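Local coordinates for protein laminin subunit ALPHA-1 (Mus musculus, PDB 2JD4) that probably helps attach laminin-111 of basement membranes to cell surfaces through a pair of metal-bearing laminin G domains, LG4 and LG5, at residues E78-H82 / V94-L100; L49-T53 / P166-G170; W285-Q289 / T300-N304; K233-L238 / L250-G255; L26-S30 / T162-P166. The protein carries 4 engineered substitutions. All blocks are in the same frame, centred on the assembly; numbering follows the deposited sequence.

Contact 1. Residues E78-H82 / V94-L100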
# COMPACT_ATOMS: atom_id res chain seq x y z
N GLU A 78 3.16 9.95 -9.06
CA GLU A 78 2.14 9.86 -10.08
C GLU A 78 2.53 8.80 -11.10
O GLU A 78 2.31 8.95 -12.30
CB GLU A 78 1.93 11.22 -10.77
CG GLU A 78 1.44 12.32 -9.83
CD GLU A 78 1.22 13.65 -10.53
OE1 GLU A 78 2.16 14.16 -11.18
OE2 GLU A 78 0.10 14.19 -10.44
N GLY A 79 3.13 7.72 -10.61
CA GLY A 79 3.53 6.62 -11.47
C GLY A 79 4.79 6.82 -12.29
O GLY A 79 5.16 5.93 -13.05
N ARG A 80 5.46 7.97 -12.13
CA ARG A 80 6.68 8.25 -12.90
C ARG A 80 7.90 8.55 -12.03
O ARG A 80 7.78 9.01 -10.90
CB ARG A 80 6.43 9.39 -13.88
CG ARG A 80 5.43 9.03 -14.98
CD ARG A 80 5.39 10.08 -16.09
NE ARG A 80 4.67 9.60 -17.26
CZ ARG A 80 3.36 9.38 -17.31
NH1 ARG A 80 2.60 9.60 -16.24
NH2 ARG A 80 2.79 8.93 -18.42
N LEU A 81 9.08 8.32 -12.61
CA LEU A 81 10.35 8.51 -11.91
C LEU A 81 10.98 9.90 -11.95
O LEU A 81 10.98 10.58 -12.98
CB LEU A 81 11.37 7.49 -12.44
CG LEU A 81 11.01 6.02 -12.23
CD1 LEU A 81 12.00 5.12 -12.96
CD2 LEU A 81 11.00 5.72 -10.74
N HIS A 82 11.54 10.30 -10.80
CA HIS A 82 12.23 11.58 -10.63
C HIS A 82 13.55 11.35 -9.90
O HIS A 82 13.57 10.75 -8.82
CB HIS A 82 11.36 12.55 -9.82
CG HIS A 82 10.03 12.83 -10.44
ND1 HIS A 82 9.86 13.80 -11.41
CD2 HIS A 82 8.81 12.26 -10.26
CE1 HIS A 82 8.59 13.80 -11.81
NE2 HIS A 82 7.94 12.88 -11.12
N VAL A 94 16.08 15.48 -12.75
CA VAL A 94 15.83 14.81 -14.02
C VAL A 94 14.56 13.98 -13.89
O VAL A 94 14.31 13.37 -12.85
CB VAL A 94 16.97 13.84 -14.40
CG1 VAL A 94 16.88 13.47 -15.87
CG2 VAL A 94 18.33 14.45 -14.07
N SER A 95 13.75 13.95 -14.95
CA SER A 95 12.52 13.18 -14.95
C SER A 95 12.50 12.27 -16.17
O SER A 95 13.22 12.51 -17.14
CB SER A 95 11.30 14.10 -14.99
OG SER A 95 11.21 14.89 -13.81
N HIS A 96 11.69 11.22 -16.11
CA HIS A 96 11.57 10.29 -17.22
C HIS A 96 10.09 10.04 -17.45
O HIS A 96 9.31 9.89 -16.50
CB HIS A 96 12.29 8.98 -16.89
CG HIS A 96 12.48 8.08 -18.06
ND1 HIS A 96 13.71 7.86 -18.65
CD2 HIS A 96 11.59 7.34 -18.77
CE1 HIS A 96 13.57 7.03 -19.67
NE2 HIS A 96 12.30 6.70 -19.76
N PRO A 97 9.66 9.98 -18.73
CA PRO A 97 8.27 9.76 -19.13
C PRO A 97 7.67 8.37 -18.89
O PRO A 97 6.46 8.24 -18.72
CB PRO A 97 8.29 10.12 -20.61
CG PRO A 97 9.64 9.65 -21.03
CD PRO A 97 10.51 10.19 -19.91
N ALA A 98 8.51 7.34 -18.88
CA ALA A 98 8.03 5.98 -18.69
C ALA A 98 7.07 5.80 -17.52
O ALA A 98 7.31 6.30 -16.42
CB ALA A 98 9.22 5.03 -18.54
N LEU A 99 5.98 5.09 -17.78
CA LEU A 99 4.99 4.79 -16.74
C LEU A 99 5.43 3.43 -16.19
O LEU A 99 5.48 2.44 -16.92
CB LEU A 99 3.59 4.70 -17.37
CG LEU A 99 2.39 4.73 -16.42
CD1 LEU A 99 2.35 6.07 -15.68
CD2 LEU A 99 1.11 4.53 -17.21
N LEU A 100 5.77 3.38 -14.90
CA LEU A 100 6.26 2.14 -14.30
C LEU A 100 5.27 1.26 -13.55
O LEU A 100 5.55 0.09 -13.31
CB LEU A 100 7.43 2.44 -13.36
CG LEU A 100 8.81 2.68 -13.97
CD1 LEU A 100 8.83 3.97 -14.79
CD2 LEU A 100 9.81 2.75 -12.84
O HOH W 1 9.33 7.41 -15.27
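Leu81, Arg80 and Leu100 bury the most surface between 78-82 and 94-100, where the hairpin of strands 80-86 and 91-95 opens into a loop that folds back across its partner. The Leu81 and Leu100 side chains meet at roughly a right angle, Leu81 CD1 lying 3.2 Å from Leu100 CD2, a tight methyl contact. Met119 and Val121 of strand 116-121 also pack on Leu81, so this end of the contact belongs to the interior between the two sheets.

Arg80 works on the solvent side. Its chain runs extended from CG to NE (chi2 -169°), passing beside the loop backbone to bring NE within 2.7 Å of Pro97 O; the bond is bent, 139° at the hydrogen. One face of the guanidinium is covered near its rim by Leu99 CD1, which is 3.6 Å from Arg80 NH1. Backbone bonds flank this pair: Leu100 N to Gly79 O is 3.2 Å and nearly straight, while His96 N donates to Leu81 O. A water accepts from Leu81 N and donates to His96 O and Ala98 O, bridging the strand to the bulging loop. Beyond it, His82 ND1 and Ser95 OG hydrogen-bond at 3.0 Å, at the edge of the imidazole. The chemistry is thus divided: leucines seal the inner side, while arginine and water satisfy loop carbonyls that have left regular strand pairing.

Contact 2. Residues L49-T53 / P166-G170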
# COMPACT_ATOMS: atom_id res chain seq x y z
N LEU A 49 19.16 -0.75 -10.97
CA LEU A 49 18.33 -1.67 -10.20
C LEU A 49 17.14 -2.13 -11.02
O LEU A 49 16.88 -1.58 -12.08
CB LEU A 49 17.86 -0.98 -8.91
CG LEU A 49 17.06 0.32 -9.01
CD1 LEU A 49 15.59 -0.00 -9.25
CD2 LEU A 49 17.22 1.12 -7.74
N SER A 50 16.44 -3.15 -10.54
CA SER A 50 15.25 -3.65 -11.24
C SER A 50 14.08 -3.46 -10.28
O SER A 50 14.22 -3.69 -9.08
CB SER A 50 15.41 -5.13 -11.61
OG SER A 50 15.59 -5.93 -10.45
N ILE A 51 12.94 -3.03 -10.81
CA ILE A 51 11.79 -2.78 -9.96
C ILE A 51 10.48 -3.25 -10.59
O ILE A 51 10.34 -3.29 -11.81
CB ILE A 51 11.71 -1.27 -9.63
CG1 ILE A 51 10.64 -1.01 -8.57
CG2 ILE A 51 11.43 -0.49 -10.90
CD1 ILE A 51 10.74 0.39 -7.96
N ARG A 52 9.54 -3.64 -9.73
CA ARG A 52 8.23 -4.11 -10.15
C ARG A 52 7.22 -3.52 -9.17
O ARG A 52 7.33 -3.73 -7.96
CB ARG A 52 8.18 -5.64 -10.09
CG ARG A 52 6.83 -6.21 -10.45
CD ARG A 52 6.39 -7.16 -9.36
NE ARG A 52 6.67 -8.54 -9.71
CZ ARG A 52 6.56 -9.56 -8.87
NH1 ARG A 52 6.19 -9.36 -7.61
NH2 ARG A 52 6.81 -10.78 -9.30
N THR A 53 6.22 -2.81 -9.68
CA THR A 53 5.24 -2.16 -8.81
C THR A 53 3.91 -1.77 -9.46
O THR A 53 3.79 -1.68 -10.68
CB THR A 53 5.87 -0.88 -8.23
OG1 THR A 53 4.96 -0.24 -7.34
CG2 THR A 53 6.24 0.08 -9.36
N PRO A 166 5.81 0.92 -2.38
CA PRO A 166 5.18 -0.41 -2.35
C PRO A 166 5.63 -1.13 -3.61
O PRO A 166 4.95 -1.08 -4.64
CB PRO A 166 3.68 -0.10 -2.39
CG PRO A 166 3.59 1.33 -1.91
CD PRO A 166 4.78 1.96 -2.57
N ALA A 167 6.78 -1.79 -3.55
CA ALA A 167 7.31 -2.49 -4.72
C ALA A 167 8.34 -3.53 -4.34
O ALA A 167 8.87 -3.53 -3.23
CB ALA A 167 7.94 -1.48 -5.69
N CYS A 168 8.63 -4.41 -5.30
CA CYS A 168 9.63 -5.45 -5.14
C CYS A 168 10.88 -4.94 -5.84
O CYS A 168 10.81 -4.43 -6.96
CB CYS A 168 9.18 -6.75 -5.81
SG CYS A 168 10.39 -8.10 -5.61
N ILE A 169 12.03 -5.06 -5.18
CA ILE A 169 13.28 -4.61 -5.77
C ILE A 169 14.28 -5.75 -5.80
O ILE A 169 14.47 -6.45 -4.80
CB ILE A 169 13.88 -3.43 -4.98
CG1 ILE A 169 12.90 -2.25 -4.97
CG2 ILE A 169 15.18 -2.98 -5.63
CD1 ILE A 169 13.40 -1.04 -4.18
N GLY A 170 14.89 -5.96 -6.95
CA GLY A 170 15.86 -7.03 -7.08
C GLY A 170 17.24 -6.54 -6.69
O GLY A 170 17.41 -5.80 -5.72
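Thr53 turns its hydroxyl to Pro166 because chi1 of -178° sets OG1 opposite the backbone N, while Ile51, with chi1 of -171°, sends CG1 over the neighbouring strand toward Ala167. These groups lie on adjacent antiparallel strands, 44-53 and 167-174, in one sheet of the laminin G beta sandwich. The two segments run at 163° to each other with axes 4.9 Å apart.

Arg52 and Cys168 form the hydrogen-bonded pair at the middle. Arg52 N donates to Cys168 O and Cys168 N to Arg52 O, the latter at 3.0 Å, and both donors lie in the plane of the carbonyl they meet. A further bond, Gly170 N to Ser50 O, continues the ladder. Ile51 and Ile169 make the non-hydrogen-bonded pair next to it, and their side chains share a face with Ala167: Ile51 CG1 is 4.0 Å from Ala167 CB and 4.4 Å from Ile169 CG1. Ile60 of strand 58-64, in the other sheet, touches Ile51 from across the sandwich.

The opposite face carries Arg52 and Cys168. Cys168 is joined by a disulfide to Cys193, and Arg52 NH2 bonds to Tyr194 O, so both side chains are tied to the same short piece of chain on this side of the sheet. Beyond Ile51 and Ile169, the absence of a side chain on Gly170 lets Ser50 OG settle 3.6 Å from Gly170 CA. Thr53 OG1 donates to Pro166 O at 2.8 Å, the donor tilted from the carbonyl plane, and is also bonded to Ala55 N.

Contact 3. Residues W285-Q289 / T300-N304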
# COMPACT_ATOMS: atom_id res chain seq x y z
N TRP A 285 -12.36 -10.36 -8.93
CA TRP A 285 -12.64 -9.09 -8.26
C TRP A 285 -14.09 -8.64 -8.37
O TRP A 285 -14.74 -8.80 -9.41
CB TRP A 285 -11.72 -8.00 -8.80
CG TRP A 285 -10.26 -8.18 -8.44
CD1 TRP A 285 -9.29 -8.73 -9.22
CD2 TRP A 285 -9.63 -7.79 -7.22
NE1 TRP A 285 -8.08 -8.71 -8.56
CE2 TRP A 285 -8.26 -8.14 -7.32
CE3 TRP A 285 -10.09 -7.18 -6.04
CZ2 TRP A 285 -7.34 -7.89 -6.29
CZ3 TRP A 285 -9.17 -6.93 -5.01
CH2 TRP A 285 -7.81 -7.29 -5.15
N HIS A 286 -14.60 -8.08 -7.27
CA HIS A 286 -15.97 -7.58 -7.18
C HIS A 286 -15.92 -6.17 -6.65
O HIS A 286 -15.10 -5.85 -5.78
CB HIS A 286 -16.78 -8.46 -6.24
CG HIS A 286 -16.83 -9.89 -6.66
ND1 HIS A 286 -17.63 -10.33 -7.70
CD2 HIS A 286 -16.14 -10.98 -6.24
CE1 HIS A 286 -17.43 -11.62 -7.90
NE2 HIS A 286 -16.53 -12.04 -7.02
N THR A 287 -16.79 -5.30 -7.16
CA THR A 287 -16.82 -3.93 -6.69
C THR A 287 -17.87 -3.85 -5.59
O THR A 287 -18.85 -4.59 -5.59
CB THR A 287 -17.19 -2.94 -7.82
OG1 THR A 287 -18.50 -3.24 -8.31
CG2 THR A 287 -16.18 -3.04 -8.96
N LEU A 288 -17.63 -2.96 -4.63
CA LEU A 288 -18.57 -2.80 -3.53
C LEU A 288 -18.73 -1.32 -3.17
O LEU A 288 -17.75 -0.60 -3.01
CB LEU A 288 -18.08 -3.60 -2.32
CG LEU A 288 -18.96 -3.71 -1.07
CD1 LEU A 288 -18.41 -4.81 -0.18
CD2 LEU A 288 -19.01 -2.38 -0.33
N GLN A 289 -19.98 -0.90 -3.06
CA GLN A 289 -20.31 0.48 -2.71
C GLN A 289 -21.31 0.44 -1.56
O GLN A 289 -22.30 -0.28 -1.61
CB GLN A 289 -20.94 1.20 -3.90
CG GLN A 289 -20.08 1.25 -5.14
CD GLN A 289 -20.85 1.75 -6.35
OE1 GLN A 289 -21.39 2.86 -6.35
NE2 GLN A 289 -20.90 0.94 -7.40
N THR A 300 -24.29 -1.57 -2.71
CA THR A 300 -24.23 -1.94 -4.12
C THR A 300 -23.05 -2.88 -4.37
O THR A 300 -21.90 -2.53 -4.09
CB THR A 300 -24.08 -0.69 -4.99
OG1 THR A 300 -25.12 0.25 -4.67
CG2 THR A 300 -24.17 -1.06 -6.47
N VAL A 301 -23.34 -4.07 -4.89
CA VAL A 301 -22.31 -5.05 -5.19
C VAL A 301 -22.38 -5.40 -6.67
O VAL A 301 -23.43 -5.84 -7.17
CB VAL A 301 -22.48 -6.34 -4.36
CG1 VAL A 301 -21.34 -7.30 -4.66
CG2 VAL A 301 -22.51 -6.00 -2.87
N ASP A 302 -21.27 -5.21 -7.38
CA ASP A 302 -21.21 -5.48 -8.81
C ASP A 302 -22.36 -4.79 -9.55
O ASP A 302 -22.91 -5.34 -10.50
CB ASP A 302 -21.24 -6.99 -9.08
CG ASP A 302 -20.00 -7.70 -8.57
OD1 ASP A 302 -18.92 -7.07 -8.55
OD2 ASP A 302 -20.10 -8.89 -8.20
N GLY A 303 -22.71 -3.59 -9.11
CA GLY A 303 -23.77 -2.84 -9.75
C GLY A 303 -25.18 -3.10 -9.22
O GLY A 303 -26.10 -2.35 -9.55
N ASN A 304 -25.34 -4.14 -8.41
CA ASN A 304 -26.64 -4.48 -7.84
C ASN A 304 -26.85 -3.74 -6.51
O ASN A 304 -26.08 -3.91 -5.57
CB ASN A 304 -26.71 -5.99 -7.61
CG ASN A 304 -26.41 -6.78 -8.87
OD1 ASN A 304 -27.22 -6.84 -9.79
ND2 ASN A 304 -25.22 -7.37 -8.92
O HOH W 2 -20.87 -1.71 -7.72
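The imidazole of His286 meets the Asp302 carboxylate at its edge, the two planes turned 47° against each other, while the ring of Phe228 meets the same imidazole at about 40°. His286 ND1 donates to Asp302 OD2 over 2.9 Å, using the syn lone pair of that oxygen. The other ring nitrogen, NE2, is hydrogen-bonded to Asp282 OD1; two carboxylates about one imidazole would probably favour its protonated form.

Asp302 OD1 accepts from Thr287 N at 3.1 Å, so each carboxylate oxygen grips a different neighbour on the 285-289 segment. An alanine in place of His286 would remove the ring and is likely to leave Asp302 OD2 and Asp282 OD1 without their shared partner.

Asp302 begins the middle of a type I' turn from Val301 to Asn304. A water accepts hydrogen bonds from Gln289 NE2 (2.7 Å) and Gly303 N and lies 2.9 Å from Thr287 OG1, linking turn to strand. Gln289 and Thr300 form a hydrogen-bonded pair, with side chains side by side. Leu288 and Val301 point to the other face of this hairpin, where Leu288 packs on Leu226 and Phe228 of adjoining strand 222-230 and Val301 touches Tyr272 of strand 267-272.

Contact 4. Residues K233-L238 / L250-G255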
# COMPACT_ATOMS: atom_id res chain seq x y z
N LYS A 233 -16.03 -18.06 2.35
CA LYS A 233 -17.42 -17.63 2.48
C LYS A 233 -17.71 -16.68 3.64
O LYS A 233 -18.79 -16.10 3.70
CB LYS A 233 -18.33 -18.85 2.57
CG LYS A 233 -18.06 -19.90 1.50
CD LYS A 233 -19.04 -21.06 1.56
CE LYS A 233 -20.39 -20.65 1.01
NZ LYS A 233 -20.29 -20.30 -0.44
N ASN A 234 -16.76 -16.53 4.56
CA ASN A 234 -16.98 -15.65 5.70
C ASN A 234 -15.77 -14.76 5.99
O ASN A 234 -14.64 -15.23 6.02
CB ASN A 234 -17.33 -16.46 6.95
CG ASN A 234 -18.55 -17.33 6.76
OD1 ASN A 234 -18.44 -18.49 6.36
ND2 ASN A 234 -19.72 -16.78 7.02
N GLY A 235 -16.02 -13.47 6.22
CA GLY A 235 -14.93 -12.58 6.51
C GLY A 235 -15.35 -11.14 6.71
O GLY A 235 -16.13 -10.60 5.93
N VAL A 236 -14.85 -10.54 7.78
CA VAL A 236 -15.14 -9.15 8.09
C VAL A 236 -14.35 -8.26 7.14
O VAL A 236 -13.18 -8.52 6.88
CB VAL A 236 -14.73 -8.81 9.54
CG1 VAL A 236 -14.89 -7.31 9.78
CG2 VAL A 236 -15.57 -9.62 10.54
N LEU A 237 -14.98 -7.22 6.62
CA LEU A 237 -14.30 -6.30 5.71
C LEU A 237 -13.94 -4.99 6.41
O LEU A 237 -12.78 -4.56 6.37
CB LEU A 237 -15.19 -6.01 4.49
CG LEU A 237 -15.42 -7.19 3.53
CD1 LEU A 237 -16.50 -6.84 2.51
CD2 LEU A 237 -14.10 -7.54 2.83
N LEU A 238 -14.91 -4.36 7.06
CA LEU A 238 -14.65 -3.09 7.72
C LEU A 238 -15.62 -2.79 8.87
O LEU A 238 -16.79 -3.17 8.83
CB LEU A 238 -14.69 -1.96 6.69
CG LEU A 238 -14.37 -0.51 7.08
CD1 LEU A 238 -13.77 0.22 5.88
CD2 LEU A 238 -15.64 0.19 7.59
N LEU A 250 -19.26 -3.66 7.70
CA LEU A 250 -19.37 -4.28 6.38
C LEU A 250 -18.72 -5.65 6.53
O LEU A 250 -17.57 -5.76 6.96
CB LEU A 250 -18.61 -3.44 5.35
CG LEU A 250 -19.01 -3.52 3.88
CD1 LEU A 250 -20.42 -2.97 3.71
CD2 LEU A 250 -18.03 -2.71 3.04
N GLU A 251 -19.45 -6.71 6.18
CA GLU A 251 -18.93 -8.07 6.32
C GLU A 251 -19.55 -9.06 5.35
O GLU A 251 -20.62 -8.82 4.79
CB GLU A 251 -19.17 -8.56 7.76
CG GLU A 251 -20.55 -8.20 8.29
CD GLU A 251 -20.88 -8.82 9.65
OE1 GLU A 251 -19.96 -9.10 10.46
OE2 GLU A 251 -22.09 -9.01 9.93
N ILE A 252 -18.84 -10.17 5.15
CA ILE A 252 -19.30 -11.25 4.28
C ILE A 252 -19.65 -12.42 5.20
O ILE A 252 -18.79 -12.92 5.92
CB ILE A 252 -18.18 -11.71 3.30
CG1 ILE A 252 -17.75 -10.54 2.40
CG2 ILE A 252 -18.67 -12.86 2.46
CD1 ILE A 252 -16.66 -10.91 1.40
N VAL A 253 -20.91 -12.83 5.19
CA VAL A 253 -21.36 -13.94 6.03
C VAL A 253 -22.14 -14.93 5.17
O VAL A 253 -23.19 -14.60 4.62
CB VAL A 253 -22.27 -13.44 7.18
CG1 VAL A 253 -22.79 -14.62 7.99
CG2 VAL A 253 -21.49 -12.48 8.07
N ASP A 254 -21.61 -16.14 5.05
CA ASP A 254 -22.23 -17.20 4.26
C ASP A 254 -22.48 -16.83 2.81
O ASP A 254 -23.54 -17.13 2.25
CB ASP A 254 -23.54 -17.64 4.92
CG ASP A 254 -23.34 -18.20 6.31
OD1 ASP A 254 -22.46 -19.07 6.48
OD2 ASP A 254 -24.06 -17.77 7.24
N GLY A 255 -21.51 -16.17 2.19
CA GLY A 255 -21.64 -15.79 0.80
C GLY A 255 -22.41 -14.51 0.51
O GLY A 255 -22.52 -14.10 -0.64
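Leu250 O is gripped by two consecutive amides: Leu237 N and Leu238 N each donate to it from 3.0 Å, the second in a nearly straight bond (172°). Leu250 N returns a bond to Leu238 O at 2.8 Å. Past the doubled donor the pairing is regular again, with Gly235 and Ile252 exchanging bonds in both directions, Gly235 N to Ile252 O at 2.8 Å. At the far end Gly255 N reaches a lone pair of Lys233 O in the carbonyl plane.

The extra residue brings Leu237 round over the partner strand. Its CB lies 3.4 Å from Leu250 O, and its CD1 touches Ile252 CG1 at 3.9 Å as the two side chains pass at a slant. Ile252 CG1 stands beside the backbone N (chi1 -61°), which directs it at Leu237, while CG2 lies 3.5 Å from Lys233 O. Leu288 packs on both Leu237 and Leu250, and Phe228 on Ile252, closing the interior of the sandwich.

Glu251 points to the other face with Val236; its carboxylate is held by Ser339 OG, Ser340 N and His260 NE2. Two successive residues opposite Leu250 define a classic beta bulge, here within an antiparallel hairpin of the second laminin G domain.

Contact 5. Residues L26-S30 / T162-P166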
# COMPACT_ATOMS: atom_id res chain seq x y z
N LEU A 26 5.38 -2.27 2.92
CA LEU A 26 4.46 -2.96 3.84
C LEU A 26 4.07 -1.99 4.96
O LEU A 26 2.95 -2.03 5.48
CB LEU A 26 5.11 -4.22 4.40
CG LEU A 26 5.34 -5.31 3.35
CD1 LEU A 26 6.23 -6.38 3.94
CD2 LEU A 26 4.01 -5.91 2.88
N SER A 27 5.02 -1.14 5.35
CA SER A 27 4.76 -0.11 6.35
C SER A 27 5.32 1.16 5.70
O SER A 27 6.03 1.07 4.70
CB SER A 27 5.49 -0.39 7.66
OG SER A 27 6.83 0.06 7.61
N GLN A 28 5.01 2.32 6.25
CA GLN A 28 5.52 3.57 5.68
C GLN A 28 7.04 3.66 5.85
O GLN A 28 7.69 4.50 5.22
CB GLN A 28 4.83 4.78 6.32
CG GLN A 28 3.35 4.89 6.01
CD GLN A 28 2.99 6.13 5.20
OE1 GLN A 28 3.11 7.27 5.67
NE2 GLN A 28 2.55 5.92 3.96
N ASN A 29 7.60 2.81 6.70
CA ASN A 29 9.05 2.84 6.93
C ASN A 29 9.81 1.55 6.63
O ASN A 29 10.86 1.28 7.22
CB ASN A 29 9.35 3.29 8.36
CG ASN A 29 8.92 4.73 8.61
OD1 ASN A 29 9.55 5.68 8.12
ND2 ASN A 29 7.84 4.90 9.34
N SER A 30 9.29 0.75 5.71
CA SER A 30 9.99 -0.47 5.32
C SER A 30 11.25 -0.03 4.59
O SER A 30 11.18 0.83 3.71
CB SER A 30 9.13 -1.31 4.37
OG SER A 30 7.88 -1.63 4.94
N THR A 162 8.44 10.76 1.08
CA THR A 162 9.47 10.14 1.90
C THR A 162 9.01 8.81 2.49
O THR A 162 9.74 8.20 3.28
CB THR A 162 9.91 11.08 3.04
OG1 THR A 162 8.76 11.50 3.78
CG2 THR A 162 10.61 12.32 2.47
N HIS A 163 7.81 8.36 2.13
CA HIS A 163 7.30 7.07 2.61
C HIS A 163 7.88 5.94 1.76
O HIS A 163 8.37 6.18 0.65
CB HIS A 163 5.76 7.01 2.58
CG HIS A 163 5.16 7.37 1.25
ND1 HIS A 163 5.03 8.67 0.82
CD2 HIS A 163 4.68 6.59 0.25
CE1 HIS A 163 4.48 8.68 -0.38
NE2 HIS A 163 4.27 7.43 -0.75
N SER A 164 7.81 4.72 2.27
CA SER A 164 8.34 3.55 1.57
C SER A 164 7.56 3.18 0.30
O SER A 164 6.33 3.16 0.29
CB SER A 164 8.35 2.35 2.52
OG SER A 164 8.78 1.18 1.86
N ILE A 165 8.29 2.88 -0.77
CA ILE A 165 7.68 2.50 -2.05
C ILE A 165 7.09 1.09 -1.99
O ILE A 165 7.76 0.15 -1.57
CB ILE A 165 8.74 2.56 -3.20
CG1 ILE A 165 8.10 2.17 -4.54
CG2 ILE A 165 9.89 1.61 -2.91
CD1 ILE A 165 7.30 3.27 -5.19
N PRO A 166 5.81 0.92 -2.38
CA PRO A 166 5.18 -0.41 -2.35
C PRO A 166 5.63 -1.13 -3.61
O PRO A 166 4.95 -1.08 -4.64
CB PRO A 166 3.68 -0.10 -2.39
CG PRO A 166 3.59 1.33 -1.91
CD PRO A 166 4.78 1.96 -2.57
O HOH W 3 10.15 5.74 4.49
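A single backbone hydrogen bond joins Gln28 to Ser164 across the two loops: Ser164 N donates to Gln28 O at 3.0 Å, from well above the carbonyl plane. A water lies 2.8 Å from Gln28 O and equally far from Thr162 O, spanning the same gap. Ser164 OG, with chi1 of 177°, points to Ser30 and sits 3.1 Å from Ser30 O, although Gly147 O competes for its proton; Gly25 N is another partner of this hydroxyl.

Within 26-30, side-chain hydroxyls shape the loop. Asn29 N donates to Ser27 OG at 3.0 Å, forming an ST turn, and Ser27 N to Ser30 OG at 2.9 Å, across a type I turn from Ser27 to Ser30.

Van der Waals contact comes from Ser164 CB, 3.4 Å from Ser27 O, and from Gln28 against His163. The glutamine chain bends at chi2 (-116°), bringing NE2 to 3.7 Å from His163 CB, with the amide and imidazole planes almost parallel but obliquely placed. An alanine here would lack that amide and would probably open a gap beside His163 CB.

His163 NE2 bonds to Ser57 OG and its backbone to Leu59 of strand 58-64. Loop 26-30 crosses from strand 22-23 in one sheet to strand 31-35 in the other, and 162-166 leads into strand 167-174.

Overall arrangement
Along the chain, contacts 5, 2 and 1 fall in the first laminin G module, with contact 1 formed by residues between the segments of each of the other two; contacts 4 and 3 follow in the second. Contacts 1 and 2 have centres 14 Å apart and touch where Leu100 packs on Ile51 and Thr53, so the loop that follows hairpin 80-95 in one sheet packs on strand 44-53 of the other. Contacts 2 and 5 share Pro166, at the entry to strand 167-174. Contacts 3 and 4, also 14 Å apart by centres, meet through Leu288 with Leu237 and Leu250. Contacts 1 and 4 lie 39 Å apart by centres, and no contact in the first module touches one in the second.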